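Local coordinates for protein beta-galactosidase (PDB 4OIF) that probably hydrolyses terminal non-reducing beta-D-galactose residues from beta-D-galactosides, as a zinc-binding glycoside hydrolase of family 42, at residues P2-R6 / Q634-Y640; Q11-I15 / M401-V405; A275-I281 / L313-P317; E657-F663 / R680-R685. One frame throughout, in Å; residues are numbered along the deposited sequence.

Interaction 1. Residues P2-R6 / Q634-Y640; sequences PKYER and QAPECDY
Arg-6 and Glu-637 meet where the N-terminal arm of the chain lies against the turn joining strands 628-634 and 638-645, a hairpin of the C-terminal antiparallel sheet. The two side chains cross at about a right angle, with guanidinium and carboxylate planes 36° apart. Arg-6 approaches end-on: NH2 lies 2.7 Å from Glu-637 OE2, which sits in the guanidinium plane, while NH1 reaches Glu-637 OE1 at 3.3 Å on its syn lone pair. With CG anti to the carbonyl carbon (chi1 -70°) and the chain straight from CG to NE, Arg-6 spans the gap and passes over Ala-635, whose CB lies under one guanidinium face, 3.6 Å from Arg-6 NH2. That nitrogen also bonds to Gly-403 O, so the salt bridge is anchored in a second loop.

Tyr-4 lies against Gln-634, at the end of strand 628-634. Gln-634 CB stands over one face of its ring, 4.1 Å from the centroid, a CH-pi contact, and the amide is turned 50° from the ring. The Gln-634 amide is itself fixed by its NE2 bond to Asp-639 OD1. Between the two backbones, one water lies 2.7 Å from Tyr-4 O and 2.6 Å from Gln-634 O, linking the carbonyls.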
loop_
_atom_site.group_PDB
_atom_site.type_symbol
_atom_site.label_atom_id
_atom_site.label_comp_id
_atom_site.label_asym_id
_atom_site.label_seq_id
_atom_site.Cartn_x
_atom_site.Cartn_y
_atom_site.Cartn_z
ATOM N N PRO A 2 48.709 -5.289 -27.223
ATOM C CA PRO A 2 47.345 -4.911 -27.612
ATOM C C PRO A 2 46.500 -6.127 -27.982
ATOM O O PRO A 2 45.368 -6.273 -27.518
ATOM C CB PRO A 2 47.570 -4.012 -28.827
ATOM C CG PRO A 2 48.907 -3.395 -28.579
ATOM C CD PRO A 2 49.728 -4.453 -27.885
ATOM N N LYS A 3 47.081 -6.988 -28.813
ATOM C CA LYS A 3 46.437 -8.184 -29.362
ATOM C C LYS A 3 45.861 -9.097 -28.264
ATOM O O LYS A 3 46.561 -10.004 -27.802
ATOM C CB LYS A 3 47.443 -8.985 -30.207
ATOM C CG LYS A 3 48.417 -8.161 -31.053
ATOM C CD LYS A 3 49.610 -7.622 -30.251
ATOM C CE LYS A 3 50.337 -6.517 -31.010
ATOM N NZ LYS A 3 51.495 -5.971 -30.244
ATOM N N TYR A 4 44.607 -8.858 -27.854
ATOM C CA TYR A 4 43.959 -9.622 -26.775
ATOM C C TYR A 4 44.820 -9.703 -25.513
ATOM O O TYR A 4 44.768 -10.701 -24.792
ATOM C CB TYR A 4 43.641 -11.065 -27.206
ATOM C CG TYR A 4 42.614 -11.262 -28.302
ATOM C CD1 TYR A 4 41.354 -10.672 -28.241
ATOM C CD2 TYR A 4 42.910 -12.059 -29.400
ATOM C CE1 TYR A 4 40.419 -10.873 -29.255
ATOM C CE2 TYR A 4 41.990 -12.270 -30.407
ATOM C CZ TYR A 4 40.749 -11.678 -30.335
ATOM O OH TYR A 4 39.856 -11.904 -31.359
ATOM N N GLU A 5 45.629 -8.687 -25.246
ATOM C CA GLU A 5 46.587 -8.830 -24.163
ATOM C C GLU A 5 45.861 -8.815 -22.826
ATOM O O GLU A 5 44.848 -8.139 -22.665
ATOM C CB GLU A 5 47.661 -7.742 -24.221
ATOM C CG GLU A 5 49.084 -8.304 -24.116
ATOM C CD GLU A 5 49.326 -9.073 -22.818
ATOM O OE1 GLU A 5 49.242 -8.463 -21.728
ATOM O OE2 GLU A 5 49.579 -10.296 -22.885
ATOM N N ARG A 6 46.370 -9.592 -21.878
ATOM C CA ARG A 6 45.791 -9.629 -20.544
ATOM C C ARG A 6 45.986 -8.298 -19.836
ATOM O O ARG A 6 46.991 -7.613 -20.025
ATOM C CB ARG A 6 46.401 -10.757 -19.712
ATOM C CG ARG A 6 46.006 -12.149 -20.169
ATOM C CD ARG A 6 46.765 -13.180 -19.367
ATOM N NE ARG A 6 46.291 -14.538 -19.618
ATOM C CZ ARG A 6 46.729 -15.325 -20.597
ATOM N NH1 ARG A 6 47.657 -14.892 -21.446
ATOM N NH2 ARG A 6 46.231 -16.550 -20.731
ATOM N N GLN A 634 38.956 -14.042 -24.073
ATOM C CA GLN A 634 39.971 -14.250 -25.082
ATOM C C GLN A 634 41.346 -13.848 -24.591
ATOM O O GLN A 634 41.550 -12.726 -24.131
ATOM C CB GLN A 634 39.606 -13.476 -26.349
ATOM C CG GLN A 634 38.166 -13.691 -26.772
ATOM C CD GLN A 634 37.903 -13.300 -28.213
ATOM O OE1 GLN A 634 37.471 -12.186 -28.500
ATOM N NE2 GLN A 634 38.154 -14.224 -29.127
ATOM N N ALA A 635 42.282 -14.787 -24.681
ATOM C CA ALA A 635 43.685 -14.545 -24.362
ATOM C C ALA A 635 44.467 -14.356 -25.669
ATOM O O ALA A 635 43.933 -14.619 -26.746
ATOM C CB ALA A 635 44.242 -15.700 -23.546
ATOM N N PRO A 636 45.722 -13.877 -25.589
ATOM C CA PRO A 636 46.481 -13.756 -26.840
ATOM C C PRO A 636 46.612 -15.096 -27.555
ATOM O O PRO A 636 46.380 -15.192 -28.758
ATOM C CB PRO A 636 47.850 -13.257 -26.372
ATOM C CG PRO A 636 47.594 -12.588 -25.070
ATOM C CD PRO A 636 46.477 -13.357 -24.433
ATOM N N GLU A 637 46.950 -16.126 -26.787
ATOM C CA GLU A 637 47.207 -17.452 -27.321
ATOM C C GLU A 637 45.961 -18.327 -27.498
ATOM O O GLU A 637 46.003 -19.293 -28.259
ATOM C CB GLU A 637 48.206 -18.181 -26.418
ATOM C CG GLU A 637 47.665 -18.591 -25.046
ATOM C CD GLU A 637 47.673 -17.457 -24.020
ATOM O OE1 GLU A 637 47.846 -16.287 -24.411
ATOM O OE2 GLU A 637 47.509 -17.746 -22.813
ATOM N N CYS A 638 44.864 -18.015 -26.807
ATOM C CA CYS A 638 43.695 -18.891 -26.883
ATOM C C CYS A 638 42.364 -18.305 -26.426
ATOM O O CYS A 638 42.294 -17.286 -25.740
ATOM C CB CYS A 638 43.952 -20.161 -26.073
ATOM S SG CYS A 638 43.998 -19.876 -24.318
ATOM N N ASP A 639 41.301 -18.990 -26.823
ATOM C CA ASP A 639 39.965 -18.670 -26.367
ATOM C C ASP A 639 39.588 -19.578 -25.190
ATOM O O ASP A 639 39.908 -20.764 -25.180
ATOM C CB ASP A 639 38.959 -18.810 -27.518
ATOM C CG ASP A 639 39.083 -17.689 -28.554
ATOM O OD1 ASP A 639 39.420 -16.539 -28.181
ATOM O OD2 ASP A 639 38.828 -17.963 -29.746
ATOM N N TYR A 640 38.945 -18.998 -24.183
ATOM C CA TYR A 640 38.340 -19.754 -23.092
ATOM C C TYR A 640 36.836 -19.643 -23.206
ATOM O O TYR A 640 36.274 -18.564 -23.111
ATOM C CB TYR A 640 38.785 -19.246 -21.726
ATOM C CG TYR A 640 40.256 -19.364 -21.453
ATOM C CD1 TYR A 640 41.076 -18.239 -21.470
ATOM C CD2 TYR A 640 40.831 -20.594 -21.169
ATOM C CE1 TYR A 640 42.430 -18.342 -21.212
ATOM C CE2 TYR A 640 42.181 -20.703 -20.905
ATOM C CZ TYR A 640 42.976 -19.577 -20.928
ATOM O OH TYR A 640 44.323 -19.678 -20.665
HETATM O O HOH W 1 42.915 -10.877 -22.900
#

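Interaction 2. Residues Q11-I15 / M401-V405; sequences QANFI and MSGIV
The flat groups Asn-13 and Phe-14 touch Ser-402 and Val-405 through backbone rather than ring or amide: Asn-13 O lies 3.3 Å from Ser-402 CB, and Phe-14 C is 3.5 Å from Val-405 CG2. The Phe-14 ring itself is turned back on its own segment, with Ala-12 CB over one face, offset toward the rim, and Asn-13 OD1 at the edge, in the ring plane. Its CB points away from 401-405, leaving the peptide that follows to meet Val-405.

Val-405 carries CG2 anti to its carbonyl carbon, and this methyl fits against the Phe-14 to Ile-15 peptide, 3.5 Å from Ile-15 N. The Ile-15 side chain runs past that of Val-405 in the opposite direction, CG1 to CG2 3.6 Å. Its tip reaches further and crosses Met-401 at a slant: CD1 is 3.7 Å from Met-401 CB and 3.3 Å from Met-401 O.

The contact joins the lead-in to barrel strand 16-21 to the loop after helix 386-399, and Ile-350 of helix 341-351 packs on Ile-15, Met-401 and Ile-404. Across the two segments the evidence is van der Waals contact alone, which implies that they are held by aliphatic groups fitted against each other and against peptide groups, rather than by directed polar bonds.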
loop_
_atom_site.group_PDB
_atom_site.type_symbol
_atom_site.label_atom_id
_atom_site.label_comp_id
_atom_site.label_asym_id
_atom_site.label_seq_id
_atom_site.Cartn_x
_atom_site.Cartn_y
_atom_site.Cartn_z
ATOM N N GLN A 11 47.280 -7.832 -8.053
ATOM C CA GLN A 11 48.575 -8.505 -8.042
ATOM C C GLN A 11 48.416 -10.028 -8.098
ATOM O O GLN A 11 49.399 -10.757 -8.189
ATOM C CB GLN A 11 49.366 -8.098 -6.789
ATOM C CG GLN A 11 50.864 -8.155 -6.946
ATOM C CD GLN A 11 51.400 -7.010 -7.795
ATOM O OE1 GLN A 11 50.709 -6.016 -8.025
ATOM N NE2 GLN A 11 52.636 -7.151 -8.267
ATOM N N ALA A 12 47.176 -10.505 -8.032
ATOM C CA ALA A 12 46.916 -11.936 -7.997
ATOM C C ALA A 12 46.914 -12.550 -9.388
ATOM O O ALA A 12 46.259 -12.046 -10.299
ATOM C CB ALA A 12 45.598 -12.215 -7.311
ATOM N N ASN A 13 47.651 -13.647 -9.539
ATOM C CA ASN A 13 47.676 -14.410 -10.784
ATOM C C ASN A 13 46.731 -15.597 -10.677
ATOM O O ASN A 13 46.925 -16.634 -11.318
ATOM C CB ASN A 13 49.099 -14.890 -11.108
ATOM C CG ASN A 13 49.589 -15.973 -10.148
ATOM O OD1 ASN A 13 49.245 -15.978 -8.965
ATOM N ND2 ASN A 13 50.395 -16.899 -10.662
ATOM N N PHE A 14 45.710 -15.438 -9.845
ATOM C CA PHE A 14 44.726 -16.481 -9.622
ATOM C C PHE A 14 43.350 -15.864 -9.442
ATOM O O PHE A 14 43.233 -14.704 -9.063
ATOM C CB PHE A 14 45.097 -17.318 -8.401
ATOM C CG PHE A 14 45.225 -16.522 -7.135
ATOM C CD1 PHE A 14 44.145 -16.384 -6.279
ATOM C CD2 PHE A 14 46.428 -15.923 -6.796
ATOM C CE1 PHE A 14 44.252 -15.653 -5.107
ATOM C CE2 PHE A 14 46.550 -15.190 -5.636
ATOM C CZ PHE A 14 45.459 -15.048 -4.784
ATOM N N ILE A 15 42.307 -16.638 -9.712
ATOM C CA ILE A 15 40.951 -16.151 -9.516
ATOM C C ILE A 15 40.633 -16.147 -8.026
ATOM O O ILE A 15 40.703 -17.184 -7.368
ATOM C CB ILE A 15 39.924 -16.994 -10.282
ATOM C CG1 ILE A 15 39.886 -16.551 -11.746
ATOM C CG2 ILE A 15 38.547 -16.836 -9.665
ATOM C CD1 ILE A 15 39.758 -17.686 -12.726
ATOM N N MET A 401 42.005 -22.478 -13.289
ATOM C CA MET A 401 41.554 -21.460 -14.241
ATOM C C MET A 401 42.379 -20.170 -14.248
ATOM O O MET A 401 41.910 -19.133 -14.710
ATOM C CB MET A 401 40.072 -21.133 -13.969
ATOM C CG MET A 401 39.111 -22.227 -14.441
ATOM S SD MET A 401 37.434 -22.101 -13.793
ATOM C CE MET A 401 36.813 -20.642 -14.625
ATOM N N SER A 402 43.616 -20.227 -13.769
ATOM C CA SER A 402 44.398 -19.005 -13.607
ATOM C C SER A 402 44.736 -18.311 -14.925
ATOM O O SER A 402 45.086 -17.137 -14.936
ATOM C CB SER A 402 45.682 -19.310 -12.845
ATOM O OG SER A 402 46.416 -20.317 -13.503
ATOM N N GLY A 403 44.630 -19.031 -16.035
ATOM C CA GLY A 403 44.918 -18.461 -17.340
ATOM C C GLY A 403 43.846 -17.497 -17.814
ATOM O O GLY A 403 44.074 -16.653 -18.684
ATOM N N ILE A 404 42.663 -17.624 -17.229
ATOM C CA ILE A 404 41.564 -16.743 -17.565
ATOM C C ILE A 404 41.763 -15.365 -16.903
ATOM O O ILE A 404 41.297 -14.330 -17.414
ATOM C CB ILE A 404 40.239 -17.389 -17.153
ATOM C CG1 ILE A 404 40.095 -18.738 -17.866
ATOM C CG2 ILE A 404 39.064 -16.485 -17.482
ATOM C CD1 ILE A 404 39.092 -19.689 -17.210
ATOM N N VAL A 405 42.487 -15.356 -15.789
ATOM C CA VAL A 405 42.739 -14.121 -15.053
ATOM C C VAL A 405 43.327 -13.029 -15.948
ATOM O O VAL A 405 44.348 -13.225 -16.613
ATOM C CB VAL A 405 43.688 -14.356 -13.859
ATOM C CG1 VAL A 405 44.044 -13.030 -13.189
ATOM C CG2 VAL A 405 43.046 -15.305 -12.863
#

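Interaction 3. Residues A275-I281 / L313-P317; sequences AKHLDVI and LKQQP
Lys-314 reaches across to two main-chain carbonyls, Ala-275 O and Leu-278 O, between loops that lead into neighbouring parallel strands, 282-284 and 319-322, of the TIM barrel. Its NZ lies 2.9 Å from Ala-275 O and 2.8 Å from Leu-278 O. Both acceptors are met out of their carbonyl planes, by 34° at Ala-275 and 20° at Leu-278. Ala-275 O is doubly used, because Leu-278 N bonds to it at 3.1 Å from the opposite face of its plane from the lysine. Two carbonyls just after helix 271-274 thus share one donor, probably cationic. Bends at chi3 and chi4 curl the lysine end back toward them, while its aliphatic part runs along Ile-281, with Lys-314 CD 3.6 Å from Ile-281 CD1. Nearer the backbone, Ala-275 CB and Ile-281 CG1 both pack on Leu-313 CB.

Gln-316 supplies the next donor. Its NE2 bonds to Asp-279 O at 2.9 Å, in the carbonyl plane and on a lone pair, with the oxygen also close to the amide plane. The Asp-279 carboxylate turns elsewhere, to Arg-244 and to Ile-252 N. A single water completes the bridge: it accepts from Gln-316 NE2 at 2.8 Å and from Ile-281 N, and donates to Pro-317 O at 3.1 Å.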
loop_
_atom_site.group_PDB
_atom_site.type_symbol
_atom_site.label_atom_id
_atom_site.label_comp_id
_atom_site.label_asym_id
_atom_site.label_seq_id
_atom_site.Cartn_x
_atom_site.Cartn_y
_atom_site.Cartn_z
ATOM N N ALA A 275 32.724 5.038 -11.673
ATOM C CA ALA A 275 33.711 4.099 -12.208
ATOM C C ALA A 275 35.043 4.774 -12.519
ATOM O O ALA A 275 36.113 4.175 -12.341
ATOM C CB ALA A 275 33.162 3.419 -13.447
ATOM N N LYS A 276 34.962 6.017 -12.992
ATOM C CA LYS A 276 36.153 6.812 -13.289
ATOM C C LYS A 276 37.026 7.025 -12.052
ATOM O O LYS A 276 38.202 7.342 -12.178
ATOM C CB LYS A 276 35.772 8.172 -13.869
ATOM C CG LYS A 276 34.917 8.150 -15.134
ATOM C CD LYS A 276 34.722 9.568 -15.654
ATOM C CE LYS A 276 33.525 9.670 -16.580
ATOM N NZ LYS A 276 33.577 8.582 -17.584
ATOM N N HIS A 277 36.457 6.849 -10.863
ATOM C CA HIS A 277 37.201 7.093 -9.629
ATOM C C HIS A 277 37.765 5.818 -9.007
ATOM O O HIS A 277 38.482 5.880 -8.016
ATOM C CB HIS A 277 36.314 7.818 -8.608
ATOM C CG HIS A 277 35.847 9.164 -9.073
ATOM N ND1 HIS A 277 36.427 10.342 -8.651
ATOM C CD2 HIS A 277 34.877 9.516 -9.954
ATOM C CE1 HIS A 277 35.822 11.361 -9.236
ATOM N NE2 HIS A 277 34.875 10.887 -10.029
ATOM N N LEU A 278 37.450 4.669 -9.595
ATOM C CA LEU A 278 37.888 3.391 -9.048
ATOM C C LEU A 278 38.990 2.756 -9.893
ATOM O O LEU A 278 39.104 3.041 -11.084
ATOM C CB LEU A 278 36.703 2.436 -8.941
ATOM C CG LEU A 278 35.498 2.924 -8.134
ATOM C CD1 LEU A 278 34.366 1.900 -8.229
ATOM C CD2 LEU A 278 35.873 3.181 -6.681
ATOM N N ASP A 279 39.807 1.904 -9.276
ATOM C CA ASP A 279 40.830 1.175 -10.025
ATOM C C ASP A 279 40.180 -0.020 -10.703
ATOM O O ASP A 279 40.539 -0.389 -11.818
ATOM C CB ASP A 279 41.976 0.710 -9.112
ATOM C CG ASP A 279 42.734 1.868 -8.494
ATOM O OD1 ASP A 279 42.821 2.937 -9.145
ATOM O OD2 ASP A 279 43.240 1.712 -7.357
ATOM N N VAL A 280 39.208 -0.611 -10.016
ATOM C CA VAL A 280 38.557 -1.813 -10.501
ATOM C C VAL A 280 37.089 -1.816 -10.048
ATOM O O VAL A 280 36.758 -1.343 -8.954
ATOM C CB VAL A 280 39.320 -3.101 -10.022
ATOM C CG1 VAL A 280 39.468 -3.112 -8.519
ATOM C CG2 VAL A 280 38.648 -4.379 -10.527
ATOM N N ILE A 281 36.214 -2.298 -10.930
ATOM C CA ILE A 281 34.790 -2.391 -10.649
ATOM C C ILE A 281 34.483 -3.716 -9.979
ATOM O O ILE A 281 35.006 -4.762 -10.372
ATOM C CB ILE A 281 33.929 -2.274 -11.926
ATOM C CG1 ILE A 281 34.232 -0.971 -12.668
ATOM C CG2 ILE A 281 32.447 -2.383 -11.576
ATOM C CD1 ILE A 281 34.154 0.275 -11.789
ATOM N N LEU A 313 32.189 -0.900 -17.961
ATOM C CA LEU A 313 32.486 0.411 -17.354
ATOM C C LEU A 313 33.944 0.842 -17.478
ATOM O O LEU A 313 34.244 2.008 -17.752
ATOM C CB LEU A 313 32.100 0.420 -15.883
ATOM C CG LEU A 313 30.593 0.551 -15.717
ATOM C CD1 LEU A 313 30.198 0.341 -14.271
ATOM C CD2 LEU A 313 30.127 1.919 -16.237
ATOM N N LYS A 314 34.852 -0.100 -17.275
ATOM C CA LYS A 314 36.264 0.213 -17.377
ATOM C C LYS A 314 36.968 -0.717 -18.357
ATOM O O LYS A 314 38.198 -0.774 -18.387
ATOM C CB LYS A 314 36.923 0.152 -16.001
ATOM C CG LYS A 314 36.356 1.159 -15.008
ATOM C CD LYS A 314 37.107 1.122 -13.680
ATOM C CE LYS A 314 38.506 1.710 -13.819
ATOM N NZ LYS A 314 38.440 3.194 -13.828
ATOM N N GLN A 315 36.172 -1.435 -19.148
ATOM C CA GLN A 315 36.666 -2.241 -20.264
ATOM C C GLN A 315 37.856 -3.108 -19.848
ATOM O O GLN A 315 38.899 -3.136 -20.513
ATOM C CB GLN A 315 37.030 -1.329 -21.443
ATOM C CG GLN A 315 35.820 -0.717 -22.161
ATOM C CD GLN A 315 35.143 -1.684 -23.145
ATOM O OE1 GLN A 315 35.485 -1.734 -24.332
ATOM N NE2 GLN A 315 34.183 -2.450 -22.649
ATOM N N GLN A 316 37.681 -3.794 -18.724
ATOM C CA GLN A 316 38.705 -4.644 -18.134
ATOM C C GLN A 316 37.977 -5.682 -17.269
ATOM O O GLN A 316 36.773 -5.558 -17.055
ATOM C CB GLN A 316 39.686 -3.804 -17.309
ATOM C CG GLN A 316 39.020 -3.169 -16.101
ATOM C CD GLN A 316 39.966 -2.382 -15.210
ATOM O OE1 GLN A 316 41.101 -2.073 -15.588
ATOM N NE2 GLN A 316 39.491 -2.041 -14.016
ATOM N N PRO A 317 38.687 -6.709 -16.768
ATOM C CA PRO A 317 37.950 -7.639 -15.905
ATOM C C PRO A 317 37.357 -6.951 -14.665
ATOM O O PRO A 317 37.930 -5.976 -14.171
ATOM C CB PRO A 317 39.015 -8.656 -15.496
ATOM C CG PRO A 317 40.053 -8.569 -16.555
ATOM C CD PRO A 317 40.077 -7.146 -16.993
HETATM O O HOH W 2 36.949 -3.090 -13.622
#

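Interaction 4. Residues E657-F663 / R680-R685; sequences EKVKDLF and RVVEKR
An antiparallel strand pair carries this contact, with Lys-660 and Glu-683 as the hydrogen-bonded pair: Lys-660 N to Glu-683 O and Glu-683 N to Lys-660 O are both 2.8 Å. The next pair, Asp-661 with Val-682, is non-hydrogen-bonded, and Leu-662 N to Val-681 O continues the register at 3.0 Å. The short axes make an angle of 127° between their directions, so the antiparallel pair is strongly twisted.

On the face of Val-659 and Val-682 the two valines cross at about a right angle, CG2 to CG2 3.5 Å. The other Val-659 methyl, CG1, lies against the aliphatic part of Lys-684. That lysine is extended until chi4 (-68°), where it bends to bring NZ 3.2 Å from Glu-657 OE1 in a salt bridge.

Strand 679-685 is the middle of the five-stranded C-terminal sheet, flanked by 658-661 and 638-645, and Val-682 also packs on Ile-668 of strand 667-669. At the far end of the pair, Val-681 is wedged between two side chains of 657-663: its CG1 is 3.7 Å from Leu-662 CD2, while CG2 approaches Phe-663 CZ obliquely. Asp-661 forms an Asx turn here, its OD1 accepting from Phe-663 N at 2.6 Å, nearly in line with the C-O bond; Thr-664 N bonds to the same oxygen.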
loop_
_atom_site.group_PDB
_atom_site.type_symbol
_atom_site.label_atom_id
_atom_site.label_comp_id
_atom_site.label_asym_id
_atom_site.label_seq_id
_atom_site.Cartn_x
_atom_site.Cartn_y
_atom_site.Cartn_z
ATOM N N GLU A 657 34.555 -27.345 -34.098
ATOM C CA GLU A 657 36.012 -27.383 -34.010
ATOM C C GLU A 657 36.387 -28.121 -32.734
ATOM O O GLU A 657 35.553 -28.262 -31.844
ATOM C CB GLU A 657 36.600 -25.968 -34.027
ATOM C CG GLU A 657 36.479 -25.274 -35.384
ATOM C CD GLU A 657 37.090 -23.885 -35.394
ATOM O OE1 GLU A 657 36.509 -22.973 -34.759
ATOM O OE2 GLU A 657 38.154 -23.706 -36.033
ATOM N N LYS A 658 37.619 -28.602 -32.624
ATOM C CA LYS A 658 37.998 -29.318 -31.409
ATOM C C LYS A 658 38.643 -28.402 -30.380
ATOM O O LYS A 658 39.274 -27.396 -30.698
ATOM C CB LYS A 658 38.921 -30.501 -31.719
ATOM C CG LYS A 658 39.761 -30.350 -32.969
ATOM C CD LYS A 658 40.542 -31.632 -33.252
ATOM C CE LYS A 658 39.611 -32.830 -33.343
ATOM N NZ LYS A 658 40.311 -34.046 -33.834
ATOM N N VAL A 659 38.450 -28.769 -29.125
ATOM C CA VAL A 659 38.810 -27.939 -28.000
ATOM C C VAL A 659 39.269 -28.848 -26.888
ATOM O O VAL A 659 39.085 -30.062 -26.968
ATOM C CB VAL A 659 37.620 -27.106 -27.516
ATOM C CG1 VAL A 659 37.286 -26.007 -28.505
ATOM C CG2 VAL A 659 36.415 -28.018 -27.311
ATOM N N LYS A 660 39.840 -28.268 -25.839
ATOM C CA LYS A 660 40.399 -29.060 -24.753
ATOM C C LYS A 660 39.732 -28.682 -23.445
ATOM O O LYS A 660 39.684 -27.508 -23.074
ATOM C CB LYS A 660 41.918 -28.868 -24.668
ATOM C CG LYS A 660 42.688 -29.290 -25.940
ATOM C CD LYS A 660 42.719 -28.182 -27.012
ATOM C CE LYS A 660 43.157 -28.685 -28.387
ATOM N NZ LYS A 660 42.806 -27.686 -29.443
ATOM N N ASP A 661 39.196 -29.681 -22.758
ATOM C CA ASP A 661 38.568 -29.462 -21.465
ATOM C C ASP A 661 39.568 -28.920 -20.431
ATOM O O ASP A 661 40.512 -29.597 -20.042
ATOM C CB ASP A 661 37.937 -30.755 -20.968
ATOM C CG ASP A 661 37.238 -30.592 -19.629
ATOM O OD1 ASP A 661 37.862 -30.098 -18.668
ATOM O OD2 ASP A 661 36.058 -30.971 -19.528
ATOM N N LEU A 662 39.313 -27.709 -19.956
ATOM C CA LEU A 662 40.235 -27.016 -19.072
ATOM C C LEU A 662 40.449 -27.742 -17.744
ATOM O O LEU A 662 41.480 -27.560 -17.101
ATOM C CB LEU A 662 39.732 -25.599 -18.811
ATOM C CG LEU A 662 40.775 -24.578 -18.390
ATOM C CD1 LEU A 662 41.737 -24.336 -19.542
ATOM C CD2 LEU A 662 40.092 -23.291 -17.986
ATOM N N PHE A 663 39.483 -28.561 -17.338
ATOM C CA PHE A 663 39.580 -29.305 -16.079
ATOM C C PHE A 663 40.243 -30.686 -16.198
ATOM O O PHE A 663 40.857 -31.160 -15.242
ATOM C CB PHE A 663 38.196 -29.496 -15.476
ATOM C CG PHE A 663 37.485 -28.219 -15.187
ATOM C CD1 PHE A 663 38.178 -27.113 -14.729
ATOM C CD2 PHE A 663 36.119 -28.121 -15.369
ATOM C CE1 PHE A 663 37.523 -25.929 -14.453
ATOM C CE2 PHE A 663 35.458 -26.938 -15.099
ATOM C CZ PHE A 663 36.164 -25.839 -14.639
ATOM N N ARG A 680 30.563 -26.651 -18.992
ATOM C CA ARG A 680 31.755 -27.159 -19.600
ATOM C C ARG A 680 32.683 -25.978 -19.806
ATOM O O ARG A 680 32.288 -24.980 -20.388
ATOM C CB ARG A 680 31.420 -27.835 -20.918
ATOM C CG ARG A 680 32.051 -29.169 -21.068
ATOM C CD ARG A 680 31.464 -30.219 -20.138
ATOM N NE ARG A 680 31.975 -31.515 -20.572
ATOM C CZ ARG A 680 33.165 -31.975 -20.220
ATOM N NH1 ARG A 680 33.919 -31.266 -19.388
ATOM N NH2 ARG A 680 33.593 -33.142 -20.668
ATOM N N VAL A 681 33.899 -26.052 -19.290
ATOM C CA VAL A 681 34.852 -24.977 -19.532
ATOM C C VAL A 681 35.927 -25.498 -20.454
ATOM O O VAL A 681 36.605 -26.485 -20.166
ATOM C CB VAL A 681 35.465 -24.439 -18.247
ATOM C CG1 VAL A 681 36.399 -23.292 -18.564
ATOM C CG2 VAL A 681 34.362 -23.949 -17.330
ATOM N N VAL A 682 36.084 -24.814 -21.569
ATOM C CA VAL A 682 36.784 -25.374 -22.699
ATOM C C VAL A 682 37.834 -24.401 -23.225
ATOM O O VAL A 682 37.702 -23.194 -23.085
ATOM C CB VAL A 682 35.742 -25.784 -23.766
ATOM C CG1 VAL A 682 35.938 -25.058 -25.086
ATOM C CG2 VAL A 682 35.760 -27.282 -23.937
ATOM N N GLU A 683 38.912 -24.939 -23.774
ATOM C CA GLU A 683 40.005 -24.103 -24.252
ATOM C C GLU A 683 40.251 -24.369 -25.725
ATOM O O GLU A 683 40.234 -25.516 -26.171
ATOM C CB GLU A 683 41.275 -24.361 -23.439
ATOM C CG GLU A 683 42.505 -23.635 -23.936
ATOM C CD GLU A 683 43.774 -24.108 -23.250
ATOM O OE1 GLU A 683 44.875 -23.821 -23.763
ATOM O OE2 GLU A 683 43.670 -24.775 -22.200
ATOM N N LYS A 684 40.456 -23.304 -26.487
ATOM C CA LYS A 684 40.694 -23.443 -27.916
ATOM C C LYS A 684 41.904 -22.632 -28.342
ATOM O O LYS A 684 41.894 -21.405 -28.259
ATOM C CB LYS A 684 39.461 -23.017 -28.711
ATOM C CG LYS A 684 39.646 -23.181 -30.200
ATOM C CD LYS A 684 38.333 -23.374 -30.905
ATOM C CE LYS A 684 38.552 -23.417 -32.403
ATOM N NZ LYS A 684 38.983 -22.097 -32.949
ATOM N N ARG A 685 42.951 -23.322 -28.788
ATOM C CA ARG A 685 44.198 -22.655 -29.155
ATOM C C ARG A 685 43.993 -21.734 -30.347
ATOM O O ARG A 685 43.276 -22.074 -31.287
ATOM C CB ARG A 685 45.290 -23.677 -29.468
ATOM C CG ARG A 685 46.668 -23.062 -29.655
ATOM C CD ARG A 685 47.126 -22.413 -28.364
ATOM N NE ARG A 685 47.124 -23.380 -27.270
ATOM C CZ ARG A 685 47.192 -23.060 -25.982
ATOM N NH1 ARG A 685 47.264 -21.789 -25.614
ATOM N NH2 ARG A 685 47.183 -24.015 -25.062
#

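How the interactions relate
Interactions 1 and 4 belong to one C-terminal sheet, whose neighbouring strands 638-645 and 679-685 are joined by a probable bond from Asp-639 N to Lys-684 O. Both are partly buried and mix salt bridges with packing, but only interaction 4 rests on strand pairing. Interaction 2 is more buried and apolar; it touches both, through Gly-403 O with Arg-6 and through Met-401 and Ile-404 with Leu-662, so barrel and C-terminal sheet meet there. Interaction 3, nearest the chain centre, joins two loops of the barrel and relies on side-chain donors to backbone carbonyls; its nearest atoms are about 6 Å from interaction 2 and 15 Å from interaction 4.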